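Local coordinates for protein CRISPR-associated endonuclease/helicase Cas3 (Thermus thermophilus HB8, PDB 3SK9) that cuts single-stranded DNA with its metal-dependent N-terminal HD nuclease domain, the part modelled here, in CRISPR antiviral defence, and carries a helicase domain beyond it, at residues 49-57 and 194-205; 107-117 and 151-159. All blocks are in the same frame, centred on the assembly; numbering follows the deposited sequence.

In the fold
Both contacts join helices of the HD nuclease domain of Cas3, and both lie well out from its middle, with centres about 15 Å (contact 1) and 17 Å (contact 2) from the centre of the chain. Their own centres are 26 Å apart and they do not touch, the nearest atoms being about 10 Å apart; in sequence, both segments of contact 2 fall between those of contact 1. Each comes near the divalent-metal site (H29, H74, D75, D210). In contact 1 the side chain of V202 comes to about 8 Å from that of H74, while in contact 2 that of F117 comes to about 9 Å from that of D75, which H110 reaches by a hydrogen bond.

Contact 1: 49-57 and 194-205; sequences RALYAEDWG and ARPEAVLRVMAL
D55 lays its carboxylate over the CB of A198, with D55 CG 3.3 Å from A198 CB, and two arginines of 194-205 close on it. R201 comes side-on and nearly coplanar, the planes 7° apart: R201 NE reaches D55 OD2 at 2.8 Å and R201 NH2 reaches OD1, both on syn lone pairs and almost straight. R195, its CG between backbone N and carbonyl carbon (chi1 58°), runs extended to NE and stands across the carboxylate, planes 82° apart. It gives NE and NH2 to D55 OD1, so that one oxygen accepts three hydrogen bonds. The same R195 NH2 also meets E54 OE2 at 2.8 Å, from above the carboxylate plane. So much positive charge should keep D55 ionised. A water ties D55 OD2 to W56 NE1 and A198 O.

Beside this network the W56 ring packs obliquely on A194, A198 and V202, with W56 CH2 3.8 Å from A194 CB. Y52 slides past R201 in the opposite direction, Y52 OH 3.7 Å from L205 CD2 and hydrogen-bonded to E260. The arrangement is an interhelical salt-bridge network bordered by apolar packing, joining helices 46-56 and 196-213 of the HD domain, the second carrying metal ligand D210.

Contact 2: 107-117 and 151-159; sequences WVAHGVFTELF and EKSRARRHL
Helices 110-117 and 151-159 cross at nearly a right angle, -79°, with their axes 9.9 Å apart at closest approach. The nearest CA pair is V108 with E151, at 6.3 Å, just ahead of the first helix; further along, V112 faces K152 and F113 faces A155.

A155 sits at the centre of the crossing. Its CB lies over one face of the F113 ring, 4.0 Å from the centroid, a CH-pi contact, and L116 CD1 touches the same methyl at 3.5 Å. L116 is a knob in the hole formed by K152, A155, R156 and L159; its CD2 branch lies over a face of the R156 guanidinium and against the CD of K152. L159 CD2 reaches the edges of two rings, lying 3.7 Å from F117 CE1 and also close to F113 CE1. With its CG anti to the carbonyl carbon (chi1 -70°), F113 swings toward 151-159 and brings CZ to H158 CD2.

Polar groups flank this apolar centre. R154 NH1 donates to W107 O at 2.8 Å, a bent bond (131°) tilted out of the carbonyl plane. E151 OE2 lies 3.5 Å from V112 CG2 and is held by H142 NE2 and by a water bound to A109 N. A second water links E115 OE2 to K152 NZ.

A direct hydrogen bond from R154 thus ties the lead-in to helix 110-117, and two waters bridge further polar groups. With methyl-on-ring and methyl-on-methyl packing in the middle, the crossing probably rests mainly on shape and apolar burial, the polar bonds at its border adding direction.

Contact 1: 49-57 and 194-205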
# COMPACT_ATOMS: atom_id res chain seq x y z
N ARG A 49 0.79 -10.85 15.24
CA ARG A 49 1.56 -9.65 15.46
C ARG A 49 3.00 -9.95 15.84
O ARG A 49 3.89 -9.18 15.46
CB ARG A 49 0.88 -8.77 16.51
CG ARG A 49 -0.43 -8.21 16.02
CD ARG A 49 -1.00 -7.17 16.97
NE ARG A 49 -2.11 -7.79 17.67
CZ ARG A 49 -2.10 -8.09 18.96
NH1 ARG A 49 -1.06 -7.79 19.72
NH2 ARG A 49 -3.16 -8.70 19.49
N ALA A 50 3.23 -11.02 16.59
CA ALA A 50 4.59 -11.37 16.98
C ALA A 50 5.39 -11.80 15.72
O ALA A 50 6.61 -11.60 15.64
CB ALA A 50 4.60 -12.52 18.04
N LEU A 51 4.71 -12.44 14.77
CA LEU A 51 5.36 -12.81 13.49
C LEU A 51 5.87 -11.56 12.77
O LEU A 51 6.97 -11.60 12.17
CB LEU A 51 4.38 -13.56 12.60
CG LEU A 51 4.14 -15.04 12.98
CD1 LEU A 51 3.05 -15.71 12.13
CD2 LEU A 51 5.45 -15.82 12.89
N TYR A 52 5.06 -10.48 12.72
CA TYR A 52 5.53 -9.25 12.07
C TYR A 52 6.73 -8.65 12.78
O TYR A 52 7.63 -8.13 12.14
CB TYR A 52 4.42 -8.19 12.00
CG TYR A 52 3.54 -8.34 10.78
CD1 TYR A 52 3.82 -7.62 9.61
CD2 TYR A 52 2.45 -9.22 10.78
CE1 TYR A 52 3.00 -7.73 8.49
CE2 TYR A 52 1.65 -9.36 9.65
CZ TYR A 52 1.94 -8.63 8.52
OH TYR A 52 1.12 -8.74 7.40
N ALA A 53 6.71 -8.68 14.11
CA ALA A 53 7.84 -8.13 14.87
C ALA A 53 9.12 -8.91 14.54
O ALA A 53 10.21 -8.33 14.40
CB ALA A 53 7.52 -8.18 16.42
N GLU A 54 8.99 -10.23 14.40
CA GLU A 54 10.12 -11.10 14.12
C GLU A 54 10.54 -10.94 12.66
O GLU A 54 11.74 -11.01 12.33
CB GLU A 54 9.74 -12.55 14.42
CG GLU A 54 10.83 -13.58 14.19
CD GLU A 54 10.35 -15.00 14.52
OE1 GLU A 54 11.12 -15.74 15.18
OE2 GLU A 54 9.19 -15.38 14.16
N ASP A 55 9.56 -10.75 11.78
CA ASP A 55 9.84 -10.64 10.34
C ASP A 55 10.80 -9.48 10.09
O ASP A 55 11.68 -9.53 9.22
CB ASP A 55 8.55 -10.28 9.54
CG ASP A 55 7.63 -11.48 9.32
OD1 ASP A 55 8.09 -12.65 9.46
OD2 ASP A 55 6.46 -11.21 8.99
N TRP A 56 10.58 -8.39 10.82
CA TRP A 56 11.25 -7.12 10.49
C TRP A 56 12.29 -6.65 11.53
O TRP A 56 12.89 -5.59 11.35
CB TRP A 56 10.19 -6.06 10.21
CG TRP A 56 9.32 -6.53 9.06
CD1 TRP A 56 7.98 -6.87 9.10
CD2 TRP A 56 9.75 -6.77 7.72
NE1 TRP A 56 7.57 -7.31 7.85
CE2 TRP A 56 8.64 -7.25 6.99
CE3 TRP A 56 10.96 -6.58 7.05
CZ2 TRP A 56 8.73 -7.57 5.61
CZ3 TRP A 56 11.04 -6.90 5.69
CH2 TRP A 56 9.95 -7.40 5.00
N GLY A 57 12.49 -7.44 12.59
CA GLY A 57 13.42 -7.06 13.64
C GLY A 57 13.08 -5.74 14.31
O GLY A 57 13.98 -4.97 14.69
N ALA A 194 14.76 -10.67 4.01
CA ALA A 194 13.35 -10.79 4.34
C ALA A 194 12.87 -12.21 4.04
O ALA A 194 12.88 -12.64 2.87
CB ALA A 194 12.53 -9.77 3.55
N ARG A 195 12.47 -12.96 5.06
CA ARG A 195 12.05 -14.34 4.82
C ARG A 195 10.79 -14.37 3.96
O ARG A 195 9.95 -13.49 4.03
CB ARG A 195 11.82 -15.13 6.13
CG ARG A 195 10.81 -14.54 7.06
CD ARG A 195 10.80 -15.32 8.39
NE ARG A 195 9.85 -14.76 9.35
CZ ARG A 195 9.69 -15.22 10.59
NH1 ARG A 195 10.45 -16.24 11.01
NH2 ARG A 195 8.79 -14.67 11.43
N PRO A 196 10.69 -15.39 3.09
CA PRO A 196 9.53 -15.46 2.18
C PRO A 196 8.19 -15.27 2.89
O PRO A 196 7.33 -14.57 2.38
CB PRO A 196 9.63 -16.88 1.62
CG PRO A 196 11.09 -17.23 1.76
CD PRO A 196 11.52 -16.61 3.03
N GLU A 197 7.97 -15.94 4.02
CA GLU A 197 6.69 -15.75 4.70
C GLU A 197 6.41 -14.28 5.11
O GLU A 197 5.27 -13.87 5.23
CB GLU A 197 6.60 -16.60 5.96
CG GLU A 197 6.54 -18.09 5.68
CD GLU A 197 5.23 -18.51 5.09
OE1 GLU A 197 4.23 -18.67 5.85
OE2 GLU A 197 5.25 -18.74 3.86
N ALA A 198 7.46 -13.51 5.43
CA ALA A 198 7.28 -12.12 5.78
C ALA A 198 6.76 -11.36 4.57
O ALA A 198 5.92 -10.49 4.69
CB ALA A 198 8.61 -11.53 6.21
N VAL A 199 7.31 -11.67 3.41
CA VAL A 199 6.90 -10.96 2.20
C VAL A 199 5.48 -11.33 1.80
O VAL A 199 4.70 -10.48 1.41
CB VAL A 199 7.90 -11.33 1.07
CG1 VAL A 199 7.48 -10.74 -0.31
CG2 VAL A 199 9.27 -10.87 1.49
N LEU A 200 5.16 -12.61 1.92
CA LEU A 200 3.82 -13.10 1.57
C LEU A 200 2.79 -12.50 2.58
O LEU A 200 1.62 -12.26 2.22
CB LEU A 200 3.80 -14.64 1.62
CG LEU A 200 4.62 -15.26 0.43
CD1 LEU A 200 4.94 -16.78 0.67
CD2 LEU A 200 3.87 -15.00 -0.91
N ARG A 201 3.18 -12.35 3.84
CA ARG A 201 2.28 -11.72 4.81
C ARG A 201 1.92 -10.30 4.33
O ARG A 201 0.76 -9.88 4.43
CB ARG A 201 2.88 -11.70 6.24
CG ARG A 201 2.51 -12.94 7.04
CD ARG A 201 3.04 -12.86 8.50
NE ARG A 201 4.45 -13.20 8.65
CZ ARG A 201 4.91 -14.45 8.64
NH1 ARG A 201 4.07 -15.46 8.45
NH2 ARG A 201 6.18 -14.70 8.85
N VAL A 202 2.90 -9.54 3.85
CA VAL A 202 2.62 -8.19 3.34
C VAL A 202 1.76 -8.23 2.07
O VAL A 202 0.86 -7.37 1.87
CB VAL A 202 3.93 -7.42 3.08
CG1 VAL A 202 3.70 -6.15 2.22
CG2 VAL A 202 4.63 -7.09 4.45
N MET A 203 2.06 -9.19 1.19
CA MET A 203 1.27 -9.37 -0.02
C MET A 203 -0.22 -9.52 0.27
O MET A 203 -1.04 -8.81 -0.31
CB MET A 203 1.76 -10.62 -0.76
CG MET A 203 1.13 -10.84 -2.14
SD MET A 203 -0.50 -11.62 -2.06
CE MET A 203 -0.07 -13.21 -1.35
N ALA A 204 -0.56 -10.48 1.15
CA ALA A 204 -1.97 -10.77 1.46
C ALA A 204 -2.60 -9.54 2.15
O ALA A 204 -3.77 -9.20 1.92
CB ALA A 204 -2.05 -12.02 2.36
N LEU A 205 -1.83 -8.90 3.03
CA LEU A 205 -2.38 -7.75 3.77
C LEU A 205 -2.70 -6.64 2.79
O LEU A 205 -3.75 -6.00 2.90
CB LEU A 205 -1.37 -7.25 4.81
CG LEU A 205 -1.82 -6.03 5.65
CD1 LEU A 205 -3.04 -6.36 6.48
CD2 LEU A 205 -0.60 -5.58 6.56
O HOH W 1 5.66 -9.23 7.33
O HOH W 2 12.73 -11.79 7.71

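Contact 2: 107-117 and 151-159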
# COMPACT_ATOMS: atom_id res chain seq x y z
N TRP A 107 -0.88 -1.22 -23.16
CA TRP A 107 -1.44 -1.24 -21.80
C TRP A 107 -0.76 -2.24 -20.87
O TRP A 107 -0.44 -3.38 -21.23
CB TRP A 107 -2.95 -1.56 -21.83
CG TRP A 107 -3.51 -1.77 -20.45
CD1 TRP A 107 -3.65 -2.96 -19.79
CD2 TRP A 107 -3.99 -0.75 -19.55
NE1 TRP A 107 -4.19 -2.74 -18.55
CE2 TRP A 107 -4.40 -1.40 -18.37
CE3 TRP A 107 -4.11 0.64 -19.63
CZ2 TRP A 107 -4.93 -0.72 -17.28
CZ3 TRP A 107 -4.64 1.33 -18.54
CH2 TRP A 107 -5.04 0.64 -17.38
N VAL A 108 -0.60 -1.82 -19.63
CA VAL A 108 0.04 -2.64 -18.63
C VAL A 108 -0.64 -2.21 -17.34
O VAL A 108 -1.01 -1.04 -17.19
CB VAL A 108 1.56 -2.37 -18.67
CG1 VAL A 108 1.81 -0.93 -18.47
CG2 VAL A 108 2.29 -3.18 -17.65
N ALA A 109 -0.86 -3.16 -16.43
CA ALA A 109 -1.65 -2.91 -15.21
C ALA A 109 -0.85 -1.96 -14.33
O ALA A 109 0.38 -2.00 -14.39
CB ALA A 109 -1.91 -4.22 -14.45
N HIS A 110 -1.51 -1.12 -13.53
CA HIS A 110 -0.75 -0.19 -12.69
C HIS A 110 0.17 -0.91 -11.71
O HIS A 110 1.20 -0.36 -11.32
CB HIS A 110 -1.66 0.81 -11.93
CG HIS A 110 -2.46 0.20 -10.84
ND1 HIS A 110 -3.72 -0.32 -11.04
CD2 HIS A 110 -2.20 0.04 -9.52
CE1 HIS A 110 -4.19 -0.79 -9.90
NE2 HIS A 110 -3.29 -0.57 -8.96
N GLY A 111 -0.15 -2.15 -11.34
CA GLY A 111 0.69 -2.88 -10.39
C GLY A 111 2.09 -3.20 -10.90
O GLY A 111 3.05 -3.31 -10.11
N VAL A 112 2.23 -3.27 -12.22
CA VAL A 112 3.55 -3.44 -12.84
C VAL A 112 4.38 -2.20 -12.56
O VAL A 112 5.57 -2.28 -12.20
CB VAL A 112 3.44 -3.66 -14.36
CG1 VAL A 112 4.82 -3.71 -15.01
CG2 VAL A 112 2.66 -4.94 -14.69
N PHE A 113 3.76 -1.03 -12.73
CA PHE A 113 4.46 0.23 -12.36
C PHE A 113 4.75 0.27 -10.88
O PHE A 113 5.83 0.71 -10.46
CB PHE A 113 3.67 1.45 -12.76
CG PHE A 113 3.61 1.67 -14.26
CD1 PHE A 113 4.52 2.49 -14.89
CD2 PHE A 113 2.66 1.03 -15.02
CE1 PHE A 113 4.45 2.70 -16.27
CE2 PHE A 113 2.58 1.24 -16.40
CZ PHE A 113 3.48 2.07 -17.01
N THR A 114 3.83 -0.21 -10.04
CA THR A 114 4.12 -0.17 -8.60
C THR A 114 5.38 -1.00 -8.37
O THR A 114 6.29 -0.58 -7.62
CB THR A 114 2.94 -0.76 -7.77
OG1 THR A 114 1.81 0.07 -7.92
CG2 THR A 114 3.34 -0.90 -6.25
N GLU A 115 5.45 -2.18 -8.97
CA GLU A 115 6.62 -3.02 -8.73
C GLU A 115 7.93 -2.32 -9.19
O GLU A 115 8.92 -2.30 -8.46
CB GLU A 115 6.46 -4.40 -9.37
CG GLU A 115 7.75 -5.28 -9.27
CD GLU A 115 7.61 -6.62 -9.95
OE1 GLU A 115 6.52 -6.91 -10.49
OE2 GLU A 115 8.59 -7.40 -9.94
N LEU A 116 7.94 -1.75 -10.40
CA LEU A 116 9.16 -1.07 -10.89
C LEU A 116 9.54 0.11 -10.00
O LEU A 116 10.72 0.30 -9.74
CB LEU A 116 8.97 -0.57 -12.30
CG LEU A 116 8.85 -1.69 -13.34
CD1 LEU A 116 8.48 -1.08 -14.70
CD2 LEU A 116 10.14 -2.43 -13.38
N PHE A 117 8.56 0.89 -9.56
CA PHE A 117 8.84 2.08 -8.76
C PHE A 117 9.41 1.65 -7.42
O PHE A 117 10.39 2.23 -6.93
CB PHE A 117 7.58 2.93 -8.52
CG PHE A 117 6.96 3.51 -9.78
CD1 PHE A 117 7.68 3.59 -10.96
CD2 PHE A 117 5.67 3.99 -9.76
CE1 PHE A 117 7.11 4.14 -12.09
CE2 PHE A 117 5.10 4.56 -10.90
CZ PHE A 117 5.81 4.62 -12.05
N GLU A 151 5.84 -7.21 -19.87
CA GLU A 151 5.22 -6.14 -19.09
C GLU A 151 6.23 -5.04 -18.71
O GLU A 151 5.93 -3.86 -18.83
CB GLU A 151 4.67 -6.72 -17.79
CG GLU A 151 3.42 -7.57 -17.97
CD GLU A 151 2.92 -8.10 -16.59
OE1 GLU A 151 3.73 -8.71 -15.86
OE2 GLU A 151 1.73 -7.93 -16.25
N LYS A 152 7.40 -5.44 -18.23
CA LYS A 152 8.38 -4.44 -17.81
C LYS A 152 8.89 -3.63 -19.00
O LYS A 152 9.07 -2.42 -18.88
CB LYS A 152 9.52 -5.09 -17.04
CG LYS A 152 9.05 -5.69 -15.72
CD LYS A 152 10.20 -6.15 -14.86
CE LYS A 152 10.82 -7.42 -15.40
NZ LYS A 152 11.93 -7.86 -14.51
N SER A 153 9.10 -4.29 -20.15
CA SER A 153 9.50 -3.58 -21.36
C SER A 153 8.46 -2.53 -21.74
O SER A 153 8.83 -1.40 -22.06
CB SER A 153 9.71 -4.58 -22.53
OG SER A 153 10.01 -3.90 -23.73
N ARG A 154 7.17 -2.89 -21.73
CA ARG A 154 6.11 -1.91 -22.02
C ARG A 154 6.08 -0.77 -21.04
O ARG A 154 5.93 0.38 -21.46
CB ARG A 154 4.71 -2.52 -21.98
CG ARG A 154 4.33 -3.35 -23.15
CD ARG A 154 2.93 -3.85 -22.95
NE ARG A 154 2.53 -4.80 -23.98
CZ ARG A 154 1.27 -5.06 -24.30
NH1 ARG A 154 0.28 -4.44 -23.67
NH2 ARG A 154 1.00 -5.94 -25.25
N ALA A 155 6.15 -1.06 -19.74
CA ALA A 155 6.14 0.01 -18.76
C ALA A 155 7.33 0.97 -18.98
O ALA A 155 7.18 2.19 -18.93
CB ALA A 155 6.19 -0.57 -17.35
N ARG A 156 8.52 0.41 -19.19
CA ARG A 156 9.73 1.23 -19.32
C ARG A 156 9.64 2.13 -20.56
O ARG A 156 10.17 3.25 -20.58
CB ARG A 156 10.98 0.35 -19.35
CG ARG A 156 11.30 -0.35 -18.05
CD ARG A 156 12.68 -1.00 -18.13
NE ARG A 156 12.83 -2.23 -17.36
CZ ARG A 156 13.07 -2.28 -16.05
NH1 ARG A 156 13.15 -1.17 -15.34
NH2 ARG A 156 13.22 -3.46 -15.46
N ARG A 157 8.93 1.68 -21.58
CA ARG A 157 8.68 2.53 -22.76
C ARG A 157 7.96 3.84 -22.34
O ARG A 157 8.34 4.96 -22.74
CB ARG A 157 7.87 1.76 -23.81
CG ARG A 157 8.55 1.61 -25.17
CD ARG A 157 7.78 0.67 -26.12
NE ARG A 157 8.09 -0.75 -25.86
CZ ARG A 157 7.18 -1.72 -25.73
NH1 ARG A 157 5.88 -1.46 -25.84
NH2 ARG A 157 7.59 -2.98 -25.50
N HIS A 158 6.93 3.70 -21.51
CA HIS A 158 6.22 4.87 -21.02
C HIS A 158 7.12 5.74 -20.15
O HIS A 158 7.10 6.97 -20.21
CB HIS A 158 5.01 4.45 -20.18
CG HIS A 158 3.94 3.74 -20.95
ND1 HIS A 158 3.01 4.41 -21.72
CD2 HIS A 158 3.63 2.43 -21.04
CE1 HIS A 158 2.18 3.53 -22.26
NE2 HIS A 158 2.53 2.32 -21.85
N LEU A 159 7.91 5.09 -19.31
CA LEU A 159 8.70 5.81 -18.32
C LEU A 159 9.77 6.66 -19.01
O LEU A 159 10.22 7.67 -18.46
CB LEU A 159 9.35 4.84 -17.32
CG LEU A 159 8.32 4.19 -16.38
CD1 LEU A 159 8.98 3.20 -15.46
CD2 LEU A 159 7.56 5.29 -15.60
O HOH W 3 -0.28 -5.98 -17.30
O HOH W 4 9.72 -8.35 -12.28